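Local coordinates for protein D-alanyl transferase DltD (Enterococcus faecalis, PDB 6O93) that probably transfers D-alanine to lipoteichoic acid during the cell-wall biogenesis of this Gram-positive bacterium, at residues A[5-10]-A[28-33]; A[16-21]-A[200-205]. All blocks are in the same frame, centred on the assembly; numbering follows the deposited sequence.

Interaction 1: residues A[5-10]-A[28-33]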
ATOM      1  N   ILE A   5       1.903  27.126  12.796  1.00 27.09           N
ATOM      2  CA  ILE A   5       1.568  25.946  12.001  1.00 26.89           C
ATOM      3  C   ILE A   5       2.737  24.976  12.136  1.00 25.37           C
ATOM      4  O   ILE A   5       3.768  25.130  11.478  1.00 24.91           O
ATOM      5  CB  ILE A   5       1.285  26.300  10.539  1.00 27.58           C
ATOM      6  CG1 ILE A   5       0.133  27.307  10.451  1.00 29.78           C
ATOM      7  CG2 ILE A   5       0.949  25.045   9.741  1.00 25.40           C
ATOM      8  CD1 ILE A   5      -0.156  27.795   9.041  1.00 30.33           C
ATOM      9  N   ASN A   6       2.584  23.975  12.995  1.00 25.60           N
ATOM     10  CA  ASN A   6       3.659  23.041  13.327  1.00 24.11           C
ATOM     11  C   ASN A   6       3.331  21.692  12.695  1.00 22.23           C
ATOM     12  O   ASN A   6       2.559  20.905  13.253  1.00 21.10           O
ATOM     13  CB  ASN A   6       3.823  22.932  14.840  1.00 24.53           C
ATOM     14  CG  ASN A   6       4.955  22.012  15.238  1.00 24.61           C
ATOM     15  OD1 ASN A   6       5.725  21.554  14.393  1.00 23.90           O
ATOM     16  ND2 ASN A   6       5.066  21.736  16.535  1.00 25.52           N
ATOM     17  N   LEU A   7       3.930  21.425  11.530  1.00 22.87           N
ATOM     18  CA  LEU A   7       3.633  20.202  10.793  1.00 24.57           C
ATOM     19  C   LEU A   7       4.073  18.947  11.533  1.00 25.30           C
ATOM     20  O   LEU A   7       3.557  17.863  11.242  1.00 25.42           O
ATOM     21  CB  LEU A   7       4.299  20.235   9.415  1.00 25.24           C
ATOM     22  CG  LEU A   7       3.600  21.074   8.343  1.00 25.90           C
ATOM     23  CD1 LEU A   7       3.688  22.560   8.661  1.00 26.85           C
ATOM     24  CD2 LEU A   7       4.193  20.781   6.978  1.00 25.62           C
ATOM     25  N   THR A   8       5.011  19.063  12.472  1.00 25.49           N
ATOM     26  CA  THR A   8       5.528  17.912  13.199  1.00 24.60           C
ATOM     27  C   THR A   8       4.980  17.813  14.615  1.00 24.75           C
ATOM     28  O   THR A   8       5.489  17.016  15.409  1.00 25.09           O
ATOM     29  CB  THR A   8       7.058  17.956  13.240  1.00 25.43           C
ATOM     30  OG1 THR A   8       7.494  19.193  13.819  1.00 25.69           O
ATOM     31  CG2 THR A   8       7.633  17.819  11.834  1.00 25.09           C
ATOM     32  N   SER A   9       3.960  18.599  14.953  1.00 24.36           N
ATOM     33  CA  SER A   9       3.372  18.515  16.279  1.00 24.81           C
ATOM     34  C   SER A   9       2.747  17.141  16.494  1.00 25.63           C
ATOM     35  O   SER A   9       2.403  16.428  15.548  1.00 22.82           O
ATOM     36  CB  SER A   9       2.312  19.600  16.475  1.00 25.07           C
ATOM     37  OG  SER A   9       1.129  19.297  15.754  1.00 24.10           O
ATOM     38  N   GLU A  10       2.608  16.773  17.768  1.00 29.10           N
ATOM     39  CA  GLU A  10       2.006  15.490  18.112  1.00 32.29           C
ATOM     40  C   GLU A  10       0.597  15.375  17.544  1.00 30.67           C
ATOM     41  O   GLU A  10       0.222  14.331  16.998  1.00 30.09           O
ATOM     42  CB  GLU A  10       1.996  15.319  19.632  1.00 37.66           C
ATOM     43  CG  GLU A  10       1.364  14.028  20.128  1.00 41.83           C
ATOM     44  CD  GLU A  10       1.375  13.925  21.646  1.00 47.08           C
ATOM     45  OE1 GLU A  10       2.018  14.777  22.297  1.00 48.77           O
ATOM     46  OE2 GLU A  10       0.737  12.995  22.186  1.00 48.99           O
ATOM     47  N   ASN A  28       7.211  14.819   2.374  1.00 19.10           N
ATOM     48  CA  ASN A  28       8.227  14.212   3.230  1.00 19.70           C
ATOM     49  C   ASN A  28       8.093  14.598   4.695  1.00 19.50           C
ATOM     50  O   ASN A  28       8.224  13.732   5.561  1.00 19.81           O
ATOM     51  CB  ASN A  28       9.633  14.596   2.734  1.00 21.05           C
ATOM     52  CG  ASN A  28      10.136  13.679   1.636  1.00 21.86           C
ATOM     53  OD1 ASN A  28       9.630  12.571   1.454  1.00 21.28           O
ATOM     54  ND2 ASN A  28      11.147  14.135   0.905  1.00 22.80           N
ATOM     55  N   VAL A  29       7.830  15.873   4.992  1.00 19.98           N
ATOM     56  CA  VAL A  29       7.920  16.366   6.368  1.00 19.70           C
ATOM     57  C   VAL A  29       7.073  15.511   7.304  1.00 18.97           C
ATOM     58  O   VAL A  29       7.571  14.946   8.285  1.00 19.28           O
ATOM     59  CB  VAL A  29       7.504  17.845   6.441  1.00 20.16           C
ATOM     60  CG1 VAL A  29       7.469  18.315   7.886  1.00 20.83           C
ATOM     61  CG2 VAL A  29       8.455  18.707   5.624  1.00 20.97           C
ATOM     62  N   ILE A  30       5.775  15.405   7.017  1.00 18.58           N
ATOM     63  CA  ILE A  30       4.852  14.815   7.983  1.00 19.06           C
ATOM     64  C   ILE A  30       5.052  13.307   8.073  1.00 19.22           C
ATOM     65  O   ILE A  30       5.220  12.753   9.167  1.00 19.78           O
ATOM     66  CB  ILE A  30       3.400  15.177   7.626  1.00 19.12           C
ATOM     67  CG1 ILE A  30       3.166  16.671   7.866  1.00 20.80           C
ATOM     68  CG2 ILE A  30       2.429  14.337   8.449  1.00 18.76           C
ATOM     69  CD1 ILE A  30       1.846  17.189   7.330  1.00 22.05           C
ATOM     70  N   LYS A  31       5.036  12.613   6.931  1.00 17.97           N
ATOM     71  CA  LYS A  31       5.109  11.156   6.976  1.00 17.17           C
ATOM     72  C   LYS A  31       6.459  10.684   7.506  1.00 16.16           C
ATOM     73  O   LYS A  31       6.525   9.710   8.265  1.00 17.20           O
ATOM     74  CB  LYS A  31       4.828  10.564   5.591  1.00 17.10           C
ATOM     75  CG  LYS A  31       6.032  10.469   4.670  1.00 16.47           C
ATOM     76  CD  LYS A  31       5.611  10.052   3.269  1.00 16.05           C
ATOM     77  CE  LYS A  31       6.808   9.663   2.414  1.00 16.31           C
ATOM     78  NZ  LYS A  31       7.816  10.748   2.325  1.00 18.15           N
ATOM     79  N   ASN A  32       7.545  11.365   7.128  1.00 15.94           N
ATOM     80  CA  ASN A  32       8.866  10.955   7.598  1.00 17.24           C
ATOM     81  C   ASN A  32       9.002  11.158   9.100  1.00 19.19           C
ATOM     82  O   ASN A  32       9.571  10.309   9.797  1.00 20.18           O
ATOM     83  CB  ASN A  32       9.956  11.729   6.856  1.00 16.58           C
ATOM     84  CG  ASN A  32      10.011  11.386   5.380  1.00 15.98           C
ATOM     85  OD1 ASN A  32       9.210  10.591   4.880  1.00 14.74           O
ATOM     86  ND2 ASN A  32      10.960  11.987   4.673  1.00 14.53           N
ATOM     87  N   LYS A  33       8.494  12.277   9.617  1.00 20.06           N
ATOM     88  CA  LYS A  33       8.560  12.520  11.054  1.00 21.06           C
ATOM     89  C   LYS A  33       7.769  11.470  11.823  1.00 19.15           C
ATOM     90  O   LYS A  33       8.221  10.978  12.861  1.00 19.87           O
ATOM     91  CB  LYS A  33       8.042  13.924  11.369  1.00 23.17           C
ATOM     92  CG  LYS A  33       8.189  14.340  12.829  1.00 26.78           C
ATOM     93  CD  LYS A  33       9.652  14.456  13.235  1.00 30.61           C
ATOM     94  CE  LYS A  33       9.801  15.008  14.645  1.00 35.19           C
ATOM     95  NZ  LYS A  33      11.231  15.106  15.055  1.00 37.77           N
TER
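The backbone turns at Asn6–Ser9 in a type I beta turn, closed by Ser9 N to Asn6 O at 3.2 Å, and this turn is set against the first turn of helix 29-36, with the CA atoms of Thr8 and Ile30 6.1 Å apart. No hydrogen bond joins the two segments, so the contact rests on side-chain packing. Leu7 supplies its CB, which sits 4.0 Å from both CG1 of Val29 and CG1 of Ile30; the Leu7 and Val29 side chains cross at about a right angle. Ile30 CG1 also approaches the Leu7 carbonyl, 3.6 Å from its O. Thr8 turns its methyl to the helix: chi1 of 56° puts OG1 in the crowded position and CG2 beside the backbone N, where CG2 meets Lys33 CG at 3.7 Å and Val29 CG1 at 4.0 Å. Val29 and Lys33, four residues apart, thus take the methyl along one helix face. The Lys33 chain bends at chi2 (65°), and its aliphatic part does the touching. Beyond the segments, Leu7 also packs on Glu193 and Gln197, while Asp192 OD2 accepts from the backbone N of Asn28 and Val29 at the helix start. Asn6 OD1 accepts from Thr8 N at 3.2 Å, with the donor above the carbonyl plane. That bond defines an Asx turn inside the beta turn, which leads into Ser9, the N-cap of helix 10-17.

Interaction 2: residues A[16-21]-A[200-205]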
ATOM      1  N   ALA A  16      -2.965  13.202  10.864  1.00 21.44           N
ATOM      2  CA  ALA A  16      -2.585  12.762   9.526  1.00 20.76           C
ATOM      3  C   ALA A  16      -2.496  11.245   9.402  1.00 19.16           C
ATOM      4  O   ALA A  16      -2.594  10.722   8.286  1.00 18.03           O
ATOM      5  CB  ALA A  16      -1.244  13.381   9.135  1.00 20.08           C
ATOM      6  N   SER A  17      -2.324  10.529  10.517  1.00 18.64           N
ATOM      7  CA  SER A  17      -2.084   9.093  10.449  1.00 17.50           C
ATOM      8  C   SER A  17      -3.256   8.348   9.821  1.00 18.18           C
ATOM      9  O   SER A  17      -3.057   7.296   9.205  1.00 18.05           O
ATOM     10  CB  SER A  17      -1.796   8.541  11.848  1.00 16.93           C
ATOM     11  OG  SER A  17      -2.950   8.588  12.666  1.00 18.43           O
ATOM     12  N   THR A  18      -4.476   8.871   9.964  1.00 18.70           N
ATOM     13  CA  THR A  18      -5.669   8.231   9.424  1.00 20.02           C
ATOM     14  C   THR A  18      -6.270   8.998   8.254  1.00 19.72           C
ATOM     15  O   THR A  18      -7.355   8.637   7.782  1.00 20.20           O
ATOM     16  CB  THR A  18      -6.724   8.070  10.518  1.00 21.12           C
ATOM     17  OG1 THR A  18      -7.155   9.365  10.956  1.00 21.92           O
ATOM     18  CG2 THR A  18      -6.162   7.290  11.703  1.00 21.67           C
ATOM     19  N   SER A  19      -5.596  10.044   7.774  1.00 19.25           N
ATOM     20  CA  SER A  19      -6.175  10.902   6.746  1.00 19.60           C
ATOM     21  C   SER A  19      -6.051  10.304   5.353  1.00 19.58           C
ATOM     22  O   SER A  19      -6.910  10.556   4.501  1.00 19.99           O
ATOM     23  CB  SER A  19      -5.504  12.276   6.770  1.00 19.00           C
ATOM     24  OG  SER A  19      -4.187  12.203   6.249  1.00 17.91           O
ATOM     25  N   MET A  20      -5.004   9.516   5.100  1.00 19.23           N
ATOM     26  CA  MET A  20      -4.713   9.029   3.752  1.00 20.59           C
ATOM     27  C   MET A  20      -4.594  10.192   2.770  1.00 21.06           C
ATOM     28  O   MET A  20      -4.889  10.057   1.580  1.00 21.40           O
ATOM     29  CB  MET A  20      -5.774   8.030   3.285  1.00 20.97           C
ATOM     30  CG  MET A  20      -5.794   6.737   4.093  1.00 20.64           C
ATOM     31  SD  MET A  20      -7.211   5.685   3.723  1.00 22.94           S
ATOM     32  CE  MET A  20      -6.943   5.321   1.986  1.00 23.66           C
ATOM     33  N   ALA A  21      -4.160  11.341   3.269  1.00 20.23           N
ATOM     34  CA  ALA A  21      -4.064  12.539   2.444  1.00 19.41           C
ATOM     35  C   ALA A  21      -3.010  12.340   1.361  1.00 18.13           C
ATOM     36  O   ALA A  21      -1.848  12.065   1.688  1.00 17.71           O
ATOM     37  CB  ALA A  21      -3.718  13.750   3.306  1.00 18.77           C
ATOM     38  N   MET A 200      -6.104  17.632   3.735  1.00 28.28           N
ATOM     39  CA  MET A 200      -6.022  16.595   4.757  1.00 27.67           C
ATOM     40  C   MET A 200      -7.308  16.584   5.574  1.00 26.86           C
ATOM     41  O   MET A 200      -7.661  17.587   6.204  1.00 27.49           O
ATOM     42  CB  MET A 200      -4.819  16.824   5.669  1.00 29.14           C
ATOM     43  CG  MET A 200      -4.613  15.716   6.702  1.00 30.50           C
ATOM     44  SD  MET A 200      -3.639  16.228   8.135  1.00 32.79           S
ATOM     45  CE  MET A 200      -2.061  16.565   7.365  1.00 32.98           C
ATOM     46  N   VAL A 201      -8.007  15.456   5.559  1.00 25.14           N
ATOM     47  CA  VAL A 201      -9.213  15.265   6.354  1.00 25.19           C
ATOM     48  C   VAL A 201      -8.961  14.046   7.228  1.00 23.96           C
ATOM     49  O   VAL A 201      -9.011  12.904   6.755  1.00 22.86           O
ATOM     50  CB  VAL A 201     -10.463  15.090   5.485  1.00 24.92           C
ATOM     51  CG1 VAL A 201     -11.669  14.766   6.348  1.00 25.33           C
ATOM     52  CG2 VAL A 201     -10.715  16.351   4.669  1.00 26.03           C
ATOM     53  N   SER A 202      -8.672  14.285   8.501  1.00 25.57           N
ATOM     54  CA  SER A 202      -8.432  13.198   9.434  1.00 27.20           C
ATOM     55  C   SER A 202      -9.704  12.388   9.656  1.00 27.62           C
ATOM     56  O   SER A 202     -10.816  12.921   9.657  1.00 28.79           O
ATOM     57  CB  SER A 202      -7.927  13.750  10.765  1.00 29.47           C
ATOM     58  OG  SER A 202      -7.775  12.718  11.721  1.00 31.02           O
ATOM     59  N   ARG A 203      -9.527  11.081   9.837  1.00 26.29           N
ATOM     60  CA  ARG A 203     -10.623  10.199  10.213  1.00 27.06           C
ATOM     61  C   ARG A 203     -10.720  10.011  11.720  1.00 28.92           C
ATOM     62  O   ARG A 203     -11.420   9.101  12.178  1.00 28.24           O
ATOM     63  CB  ARG A 203     -10.473   8.842   9.518  1.00 25.20           C
ATOM     64  CG  ARG A 203     -10.779   8.882   8.028  1.00 24.61           C
ATOM     65  CD  ARG A 203     -10.572   7.528   7.360  1.00 24.01           C
ATOM     66  NE  ARG A 203     -10.963   7.556   5.951  1.00 23.52           N
ATOM     67  CZ  ARG A 203     -10.215   8.058   4.972  1.00 22.92           C
ATOM     68  NH1 ARG A 203      -9.025   8.582   5.237  1.00 22.84           N
ATOM     69  NH2 ARG A 203     -10.658   8.040   3.722  1.00 23.11           N
ATOM     70  N   GLU A 204     -10.037  10.853  12.497  1.00 31.20           N
ATOM     71  CA  GLU A 204     -10.129  10.756  13.950  1.00 33.55           C
ATOM     72  C   GLU A 204     -11.564  10.856  14.454  1.00 32.10           C
ATOM     73  O   GLU A 204     -11.899  10.146  15.419  1.00 32.66           O
ATOM     74  CB  GLU A 204      -9.248  11.836  14.592  1.00 36.77           C
ATOM     75  CG  GLU A 204      -9.089  11.699  16.100  1.00 40.56           C
ATOM     76  CD  GLU A 204      -8.395  10.408  16.507  1.00 41.48           C
ATOM     77  OE1 GLU A 204      -7.837   9.721  15.623  1.00 40.46           O
ATOM     78  OE2 GLU A 204      -8.412  10.080  17.713  1.00 42.73           O
ATOM     79  N   PRO A 205     -12.443  11.685  13.880  1.00 29.55           N
ATOM     80  CA  PRO A 205     -13.845  11.664  14.332  1.00 29.97           C
ATOM     81  C   PRO A 205     -14.513  10.315  14.124  1.00 30.31           C
ATOM     82  O   PRO A 205     -15.324   9.892  14.957  1.00 30.37           O
ATOM     83  CB  PRO A 205     -14.505  12.767  13.489  1.00 30.05           C
ATOM     84  CG  PRO A 205     -13.380  13.650  13.057  1.00 29.04           C
ATOM     85  CD  PRO A 205     -12.202  12.744  12.884  1.00 28.64           C
TER
HETATM   86  O   HOH W   1      -6.445  10.483  13.115  1.00 20.40           O
HETATM   87  O   HOH W   2      -7.256  13.390   3.904  1.00 20.44           O
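Two ST turns meet here, one just after helix 10-17 and the other at the start of helix 204-211, on the flank of the parallel sheet of an SGNH-hydrolase-like fold. Arg203 makes the main bridge: its NH1 donates to Thr18 O at 3.0 Å, nearly straight at 160°, on a carbonyl lone pair and within 6° of the guanidinium plane. The same NH1 reaches Ser19 O at 3.0 Å in a weaker, bent bond. Met20 lays its SD over one guanidinium face, 3.7 Å from NH1, and the extended run from CG to NE carries the arginine alongside Thr18 O. Closer to the backbone, Arg203 N donates to Thr18 OG1 at 3.1 Å. That hydroxyl gives its own proton to water 1, which in turn donates to Ser202 OG and Glu204 OE1. The apolar part falls to Met200: CG approaches Ser19 CB at 3.6 Å, and the bend at chi3 sends CE to Ala16 CB at 3.7 Å. In the second shell, Ser202 OG donates to Glu15 O and accepts from Glu204 N, fixing the start of helix 204-211, while Leu49 and Ser50 also touch Met20, whose side chain is about 9 Å from the bound sodium ion. On the 16-21 side of the contact, Ser19 OG donates in the carbonyl plane to a lone pair of Ala16 O, an oxygen that also accepts from Ser19 N, and itself accepts from Ala21 N at 3.1 Å.

From the N terminus the segments run 5-10, 16-21, 28-33 and 200-205, so the two contacts alternate along the chain and cross. Interaction 1 closes a short loop of 17 residues, 12 of them helical, folding the chain start back over helix 29-36. Interaction 2 spans 178 residues, including strands 40-44, 69-73 and 98-102, and brings the end of helix 10-17 to the start of helix 204-211. Helix 10-17 lies between the two, starting just after the turn of interaction 1 and ending in interaction 2. Their centres are about 13 Å apart, and Ile30 joins them physically: its CG2 packs on Ala16 CB at 3.9 Å and its CD1 on Met200 CE at 4.0 Å.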